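Side-chain contacts in Non-structural maintenance of chromosomes element 1 homolog (Xenopus laevis, PDB 7DG2), which probably acts as a RING-type E3 ubiquitin ligase that works with a MAGE partner inside the SMC5-SMC6 complex in DNA repair: residues E100-R103 with K104-L108; Q144-Q148 with E149-I153; H171-R174 with N175-D179. All coordinates share one frame; numbering follows the deposited sequence.

Contact 1: residues E100-R103 with K104-L108; sequences ELFR and KTMEL
L101, F102 and R103 meet T105, M106 and E107 one turn further along helix 96-111, a run of i to i+4 contacts in a part of Nse1 consistent with a winged-helix domain. One side of the helix is apolar because neighbouring helices cover it: L101 packs on helices 119-128 and 136-148, whereas F102 and M106 turn toward helix 163-176. F102 and M106 form a Met-aromatic contact. The thioether is bent at its last torsion (chi3 55°), which brings CE to within 4.0 Å of F102 CE2, and SD stands 5.3 Å from the ring centroid, oblique to the ring. The other side is charged. K104 curls through two bends and its NZ meets OE2 of E107 at 2.7 Å, a salt bridge on the syn side of the carboxylate, while R103 meets F75 of the Nse4 subunit in an interfacial cation-pi contact. Threonine suits a buried helical position because its hydroxyl can be spent on the preceding turn. T105 OG1, anti to its own carbonyl carbon (chi1 -61°), donates to L101 O at 2.8 Å, and T105 N reaches that oxygen at 2.9 Å from the opposite face of the carbonyl plane.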
# COMPACT_ATOMS: atom_id res chain seq x y z
N GLU A 100 -19.60 -1.83 3.39
CA GLU A 100 -20.85 -2.57 3.46
C GLU A 100 -21.04 -3.43 2.21
O GLU A 100 -21.42 -4.61 2.29
CB GLU A 100 -22.04 -1.62 3.62
CG GLU A 100 -23.34 -2.39 3.91
CD GLU A 100 -24.59 -1.53 3.90
OE1 GLU A 100 -25.69 -2.08 3.62
OE2 GLU A 100 -24.48 -0.31 4.16
N LEU A 101 -20.75 -2.86 1.04
CA LEU A 101 -20.89 -3.64 -0.18
C LEU A 101 -19.86 -4.76 -0.22
O LEU A 101 -20.18 -5.87 -0.66
CB LEU A 101 -20.77 -2.74 -1.42
CG LEU A 101 -20.92 -3.45 -2.77
CD1 LEU A 101 -22.29 -4.16 -2.87
CD2 LEU A 101 -20.76 -2.47 -3.93
N PHE A 102 -18.64 -4.51 0.27
CA PHE A 102 -17.66 -5.58 0.34
C PHE A 102 -18.18 -6.73 1.20
O PHE A 102 -18.10 -7.90 0.81
CB PHE A 102 -16.31 -5.09 0.90
CG PHE A 102 -15.28 -6.19 0.95
CD1 PHE A 102 -14.60 -6.56 -0.19
CD2 PHE A 102 -15.06 -6.90 2.12
CE1 PHE A 102 -13.69 -7.61 -0.15
CE2 PHE A 102 -14.16 -7.95 2.16
CZ PHE A 102 -13.49 -8.30 1.01
N ARG A 103 -18.77 -6.41 2.36
CA ARG A 103 -19.24 -7.46 3.25
C ARG A 103 -20.38 -8.25 2.63
O ARG A 103 -20.42 -9.48 2.74
CB ARG A 103 -19.67 -6.89 4.60
CG ARG A 103 -18.49 -6.34 5.43
CD ARG A 103 -18.90 -6.08 6.89
NE ARG A 103 -20.03 -5.17 7.00
CZ ARG A 103 -19.94 -3.84 7.08
NH1 ARG A 103 -21.04 -3.10 7.19
NH2 ARG A 103 -18.75 -3.25 7.04
N LYS A 104 -21.33 -7.56 1.97
CA LYS A 104 -22.44 -8.28 1.35
C LYS A 104 -21.95 -9.12 0.18
O LYS A 104 -22.46 -10.23 -0.06
CB LYS A 104 -23.53 -7.31 0.89
CG LYS A 104 -24.20 -6.51 2.01
CD LYS A 104 -24.77 -7.41 3.10
CE LYS A 104 -25.95 -8.23 2.60
NZ LYS A 104 -26.55 -9.06 3.71
N THR A 105 -20.96 -8.62 -0.58
CA THR A 105 -20.39 -9.41 -1.67
C THR A 105 -19.66 -10.64 -1.14
O THR A 105 -19.81 -11.75 -1.66
CB THR A 105 -19.44 -8.52 -2.49
OG1 THR A 105 -20.18 -7.42 -3.05
CG2 THR A 105 -18.78 -9.31 -3.62
N MET A 106 -18.86 -10.46 -0.09
CA MET A 106 -18.21 -11.59 0.57
C MET A 106 -19.24 -12.60 1.06
O MET A 106 -19.05 -13.81 0.88
CB MET A 106 -17.37 -11.07 1.74
CG MET A 106 -16.90 -12.17 2.69
SD MET A 106 -15.62 -11.59 3.85
CE MET A 106 -16.42 -10.19 4.59
N GLU A 107 -20.34 -12.13 1.65
CA GLU A 107 -21.37 -13.05 2.12
C GLU A 107 -21.95 -13.86 0.97
O GLU A 107 -22.13 -15.07 1.08
CB GLU A 107 -22.46 -12.28 2.85
CG GLU A 107 -23.68 -13.12 3.22
CD GLU A 107 -24.80 -12.32 3.86
OE1 GLU A 107 -25.73 -12.94 4.41
OE2 GLU A 107 -24.74 -11.07 3.83
N LEU A 108 -22.25 -13.20 -0.15
CA LEU A 108 -22.78 -13.94 -1.30
C LEU A 108 -21.75 -14.94 -1.84
O LEU A 108 -22.10 -16.06 -2.23
CB LEU A 108 -23.21 -12.95 -2.39
CG LEU A 108 -23.89 -13.52 -3.63
CD1 LEU A 108 -24.96 -14.49 -3.19
CD2 LEU A 108 -24.50 -12.37 -4.43

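Contact 2: residues Q144-Q148 with E149-I153; sequences QSFVQ and EKWLI
F146 and V147, in the last turn of helix 136-148, meet W151 and L152 where the chain turns into strand 152-155. The backbone bonds define a Schellman motif: W151 N donates to F146 O at 2.9 Å and K150 N to V147 O at 3.0 Å. K150 takes the left-handed conformation (phi 62°) that ends the helix. F146 O is gripped twice, since L152 N also reaches it, at 3.1 Å, from well above the carbonyl plane.

Apolar contacts close the same turn. L152 lies beside F146 and points the same way, its CD1 3.8 Å from F146 CB; a leucine suits this place, its apolar branch lying along F146 on the buried side.

Water serves the polar side. One molecule donates to both V147 O (2.8 Å) and L152 O (2.7 Å), bridging a carbonyl of the last helical turn, which already accepts from K150 N, to one at the start of the strand. Another joins S145 OG to E149 OE2, to which it donates; the glutamate folds back at chi2 (-63°) to meet it, and S145 OG is also bonded to Y94.

Q148 O accepts from R91 of the MAGE subunit. F146 stands edge-to-face with F102 of helix 96-111, W151 makes a cation-pi contact with R164 of helix 163-176, and L152 packs on L161 of the adjoining antiparallel strand 158-161.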
# COMPACT_ATOMS: atom_id res chain seq x y z
N GLN A 144 -12.95 -2.56 -9.21
CA GLN A 144 -11.60 -2.55 -9.77
C GLN A 144 -10.56 -2.25 -8.69
O GLN A 144 -9.45 -2.79 -8.73
CB GLN A 144 -11.50 -1.54 -10.92
CG GLN A 144 -10.11 -1.51 -11.58
CD GLN A 144 -9.63 -2.89 -12.05
OE1 GLN A 144 -10.25 -3.52 -12.92
NE2 GLN A 144 -8.52 -3.36 -11.48
N SER A 145 -10.92 -1.42 -7.71
CA SER A 145 -10.02 -1.18 -6.59
C SER A 145 -9.84 -2.45 -5.75
O SER A 145 -8.71 -2.80 -5.39
CB SER A 145 -10.54 -0.03 -5.72
OG SER A 145 -9.70 0.15 -4.59
N PHE A 146 -10.94 -3.15 -5.43
CA PHE A 146 -10.82 -4.38 -4.66
C PHE A 146 -9.93 -5.39 -5.38
O PHE A 146 -9.21 -6.14 -4.73
CB PHE A 146 -12.20 -5.00 -4.41
CG PHE A 146 -13.06 -4.24 -3.41
CD1 PHE A 146 -12.48 -3.51 -2.39
CD2 PHE A 146 -14.44 -4.29 -3.50
CE1 PHE A 146 -13.27 -2.81 -1.47
CE2 PHE A 146 -15.24 -3.60 -2.59
CZ PHE A 146 -14.65 -2.86 -1.58
N VAL A 147 -9.99 -5.42 -6.71
CA VAL A 147 -9.12 -6.33 -7.47
C VAL A 147 -7.68 -5.84 -7.43
O VAL A 147 -6.75 -6.62 -7.17
CB VAL A 147 -9.63 -6.48 -8.91
CG1 VAL A 147 -8.57 -7.12 -9.79
CG2 VAL A 147 -10.91 -7.32 -8.90
N GLN A 148 -7.47 -4.54 -7.65
CA GLN A 148 -6.12 -3.99 -7.63
C GLN A 148 -5.46 -4.20 -6.27
O GLN A 148 -4.26 -4.51 -6.21
CB GLN A 148 -6.18 -2.50 -7.98
CG GLN A 148 -4.91 -1.72 -7.64
CD GLN A 148 -3.77 -2.04 -8.58
OE1 GLN A 148 -3.99 -2.54 -9.69
NE2 GLN A 148 -2.54 -1.76 -8.14
N GLU A 149 -6.21 -4.05 -5.18
CA GLU A 149 -5.65 -4.23 -3.84
C GLU A 149 -5.62 -5.68 -3.38
O GLU A 149 -5.25 -5.94 -2.23
CB GLU A 149 -6.44 -3.39 -2.83
CG GLU A 149 -6.49 -1.92 -3.17
CD GLU A 149 -5.12 -1.27 -3.18
OE1 GLU A 149 -4.40 -1.40 -2.17
OE2 GLU A 149 -4.77 -0.64 -4.21
N LYS A 150 -6.01 -6.62 -4.24
CA LYS A 150 -5.96 -8.06 -3.94
C LYS A 150 -6.87 -8.43 -2.76
O LYS A 150 -6.52 -9.27 -1.94
CB LYS A 150 -4.52 -8.52 -3.70
CG LYS A 150 -3.69 -8.42 -4.96
CD LYS A 150 -2.23 -8.71 -4.66
CE LYS A 150 -1.49 -9.14 -5.91
NZ LYS A 150 -2.01 -8.48 -7.13
N TRP A 151 -8.06 -7.82 -2.70
CA TRP A 151 -9.11 -8.34 -1.83
C TRP A 151 -10.06 -9.24 -2.59
O TRP A 151 -10.53 -10.24 -2.04
CB TRP A 151 -9.92 -7.19 -1.18
CG TRP A 151 -9.03 -6.34 -0.33
CD1 TRP A 151 -8.74 -5.01 -0.50
CD2 TRP A 151 -8.26 -6.78 0.80
NE1 TRP A 151 -7.85 -4.59 0.46
CE2 TRP A 151 -7.54 -5.66 1.27
CE3 TRP A 151 -8.12 -8.01 1.46
CZ2 TRP A 151 -6.68 -5.73 2.38
CZ3 TRP A 151 -7.25 -8.08 2.56
CH2 TRP A 151 -6.55 -6.94 3.01
N LEU A 152 -10.28 -8.95 -3.86
CA LEU A 152 -11.07 -9.80 -4.73
C LEU A 152 -10.21 -10.24 -5.90
O LEU A 152 -9.22 -9.60 -6.26
CB LEU A 152 -12.32 -9.07 -5.25
CG LEU A 152 -13.37 -8.62 -4.23
CD1 LEU A 152 -14.52 -7.91 -4.93
CD2 LEU A 152 -13.86 -9.80 -3.41
N ILE A 153 -10.60 -11.36 -6.50
CA ILE A 153 -10.06 -11.85 -7.76
C ILE A 153 -11.20 -11.77 -8.76
O ILE A 153 -12.31 -12.21 -8.45
CB ILE A 153 -9.59 -13.31 -7.65
CG1 ILE A 153 -8.21 -13.41 -7.03
CG2 ILE A 153 -9.62 -14.00 -9.01
CD1 ILE A 153 -7.79 -14.83 -6.91
O HOH W 1 -7.13 0.90 -5.48
O HOH W 2 -6.86 -9.41 -7.56
O HOH W 3 -3.99 -6.80 -8.29

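Contact 3: residues H171-R174 with N175-D179; sequences HYIR and NTYQD
T176 lies across one face of the Y172 ring, its OG1 3.4 Å above the plane and over the ring centre. CB follows it as a CH-pi contact, 4.2 Å from the centroid and 15° off the normal. The overlap depends on Y172 being swung toward the C-terminal end of the helix, with CG anti to the backbone N (chi1 175°), so that its ring runs under the next turn. T176 OG1 also bonds weakly to Y172 O at 3.1 Å, while T176 N makes the regular helical bond to the same oxygen. A threonine suits this place: it is small enough to fit against the ring, and its hydroxyl can turn back to the backbone.

The methyl of T176 serves a second ring. CG2 sits 3.8 Å above the plane of Y177, toward its rim, so the threonine touches both tyrosines. Beyond it the two phenol ends are joined by a water, 2.5 Å from Y172 OH and 2.9 Å from Y177 OH; the water lies in the plane of the Y172 ring, at its edge. I173 O lies at the edge of the Y177 ring, in its plane, and accepts from Y177 N at 2.9 Å.

On the other side R174 pairs with E170 and donates to R188 O, linking the helix to the zinc-binding region. The amide of N175 comes back over the preceding turn, with ND2 3.0 Å from H171 O, but the angle there is too poor for a hydrogen bond. Y177 itself packs against M106, E107 and I110 of helix 96-111. The whole is the C-terminal turn of helix 163-176, where Y177 leaves helical geometry and the chain heads for the atypical RING finger.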
# COMPACT_ATOMS: atom_id res chain seq x y z
N HIS A 171 -10.43 -16.64 10.17
CA HIS A 171 -11.14 -16.87 11.43
C HIS A 171 -12.33 -15.95 11.58
O HIS A 171 -13.34 -16.35 12.16
CB HIS A 171 -10.15 -16.73 12.58
CG HIS A 171 -8.98 -17.65 12.44
ND1 HIS A 171 -7.83 -17.29 11.76
CD2 HIS A 171 -8.81 -18.94 12.83
CE1 HIS A 171 -6.99 -18.31 11.76
NE2 HIS A 171 -7.56 -19.32 12.40
N TYR A 172 -12.24 -14.74 11.03
CA TYR A 172 -13.41 -13.87 10.99
C TYR A 172 -14.58 -14.55 10.29
O TYR A 172 -15.71 -14.54 10.77
CB TYR A 172 -13.03 -12.56 10.30
CG TYR A 172 -14.18 -11.63 10.10
CD1 TYR A 172 -14.54 -10.72 11.08
CD2 TYR A 172 -14.90 -11.65 8.92
CE1 TYR A 172 -15.60 -9.85 10.88
CE2 TYR A 172 -15.96 -10.81 8.72
CZ TYR A 172 -16.30 -9.91 9.70
OH TYR A 172 -17.36 -9.06 9.48
N ILE A 173 -14.31 -15.16 9.13
CA ILE A 173 -15.36 -15.85 8.38
C ILE A 173 -15.91 -17.02 9.17
O ILE A 173 -17.13 -17.24 9.23
CB ILE A 173 -14.81 -16.30 7.01
CG1 ILE A 173 -14.58 -15.09 6.10
CG2 ILE A 173 -15.76 -17.33 6.34
CD1 ILE A 173 -13.73 -15.41 4.86
N ARG A 174 -15.02 -17.82 9.78
CA ARG A 174 -15.46 -18.99 10.54
C ARG A 174 -16.44 -18.62 11.63
O ARG A 174 -17.39 -19.36 11.91
CB ARG A 174 -14.25 -19.70 11.15
CG ARG A 174 -13.75 -20.91 10.39
CD ARG A 174 -12.91 -21.79 11.32
NE ARG A 174 -11.48 -21.65 11.08
CZ ARG A 174 -10.72 -22.62 10.59
NH1 ARG A 174 -11.25 -23.80 10.30
NH2 ARG A 174 -9.42 -22.43 10.39
N ASN A 175 -16.23 -17.46 12.27
CA ASN A 175 -17.05 -17.04 13.40
C ASN A 175 -18.24 -16.20 12.99
O ASN A 175 -19.35 -16.40 13.51
CB ASN A 175 -16.17 -16.28 14.41
CG ASN A 175 -15.05 -17.14 14.95
OD1 ASN A 175 -15.22 -18.34 15.19
ND2 ASN A 175 -13.88 -16.53 15.15
N THR A 176 -18.05 -15.26 12.06
CA THR A 176 -19.15 -14.39 11.65
C THR A 176 -20.17 -15.13 10.79
O THR A 176 -21.36 -14.78 10.80
CB THR A 176 -18.59 -13.19 10.88
OG1 THR A 176 -17.72 -12.45 11.74
CG2 THR A 176 -19.69 -12.29 10.36
N TYR A 177 -19.73 -16.14 10.05
CA TYR A 177 -20.61 -16.87 9.14
C TYR A 177 -20.65 -18.35 9.48
O TYR A 177 -20.72 -19.20 8.60
CB TYR A 177 -20.17 -16.68 7.69
CG TYR A 177 -20.15 -15.24 7.20
CD1 TYR A 177 -21.30 -14.64 6.70
CD2 TYR A 177 -18.98 -14.50 7.22
CE1 TYR A 177 -21.29 -13.34 6.25
CE2 TYR A 177 -18.96 -13.19 6.77
CZ TYR A 177 -20.12 -12.62 6.28
OH TYR A 177 -20.10 -11.32 5.83
N GLN A 178 -20.60 -18.68 10.78
CA GLN A 178 -20.50 -20.09 11.17
C GLN A 178 -21.66 -20.92 10.65
O GLN A 178 -21.49 -22.12 10.37
CB GLN A 178 -20.41 -20.21 12.69
CG GLN A 178 -20.01 -21.61 13.15
CD GLN A 178 -19.96 -21.75 14.66
OE1 GLN A 178 -20.60 -20.98 15.38
NE2 GLN A 178 -19.21 -22.73 15.14
N ASP A 179 -22.83 -20.31 10.48
CA ASP A 179 -23.99 -21.04 9.99
C ASP A 179 -23.87 -21.44 8.52
O ASP A 179 -24.54 -22.39 8.09
CB ASP A 179 -25.26 -20.21 10.19
CG ASP A 179 -25.53 -19.88 11.65
OD1 ASP A 179 -24.89 -20.50 12.53
OD2 ASP A 179 -26.38 -19.00 11.91
O HOH W 4 -19.19 -9.32 7.79

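How the contacts relate
Contacts 1 and 2 are partly buried, whereas contact 3 is largely at the surface, where the chain leaves for the RING finger. Contact 1 stands between the others and touches both. Through F102, which meets F146, W151 and L152, it joins helix 96-111 to the end of helix 136-148 and to strand 152-155; through M106 and E107, which meet Y177, it sets the same helix against the end of helix 163-176. Contacts 2 and 3 stay about 9 Å apart at their nearest atoms. Contact 1, within an unbroken helix, joins regular backbone bonds to an apolar side and a charged one. Contacts 2 and 3 both end helices, and in each a water links groups on either segment.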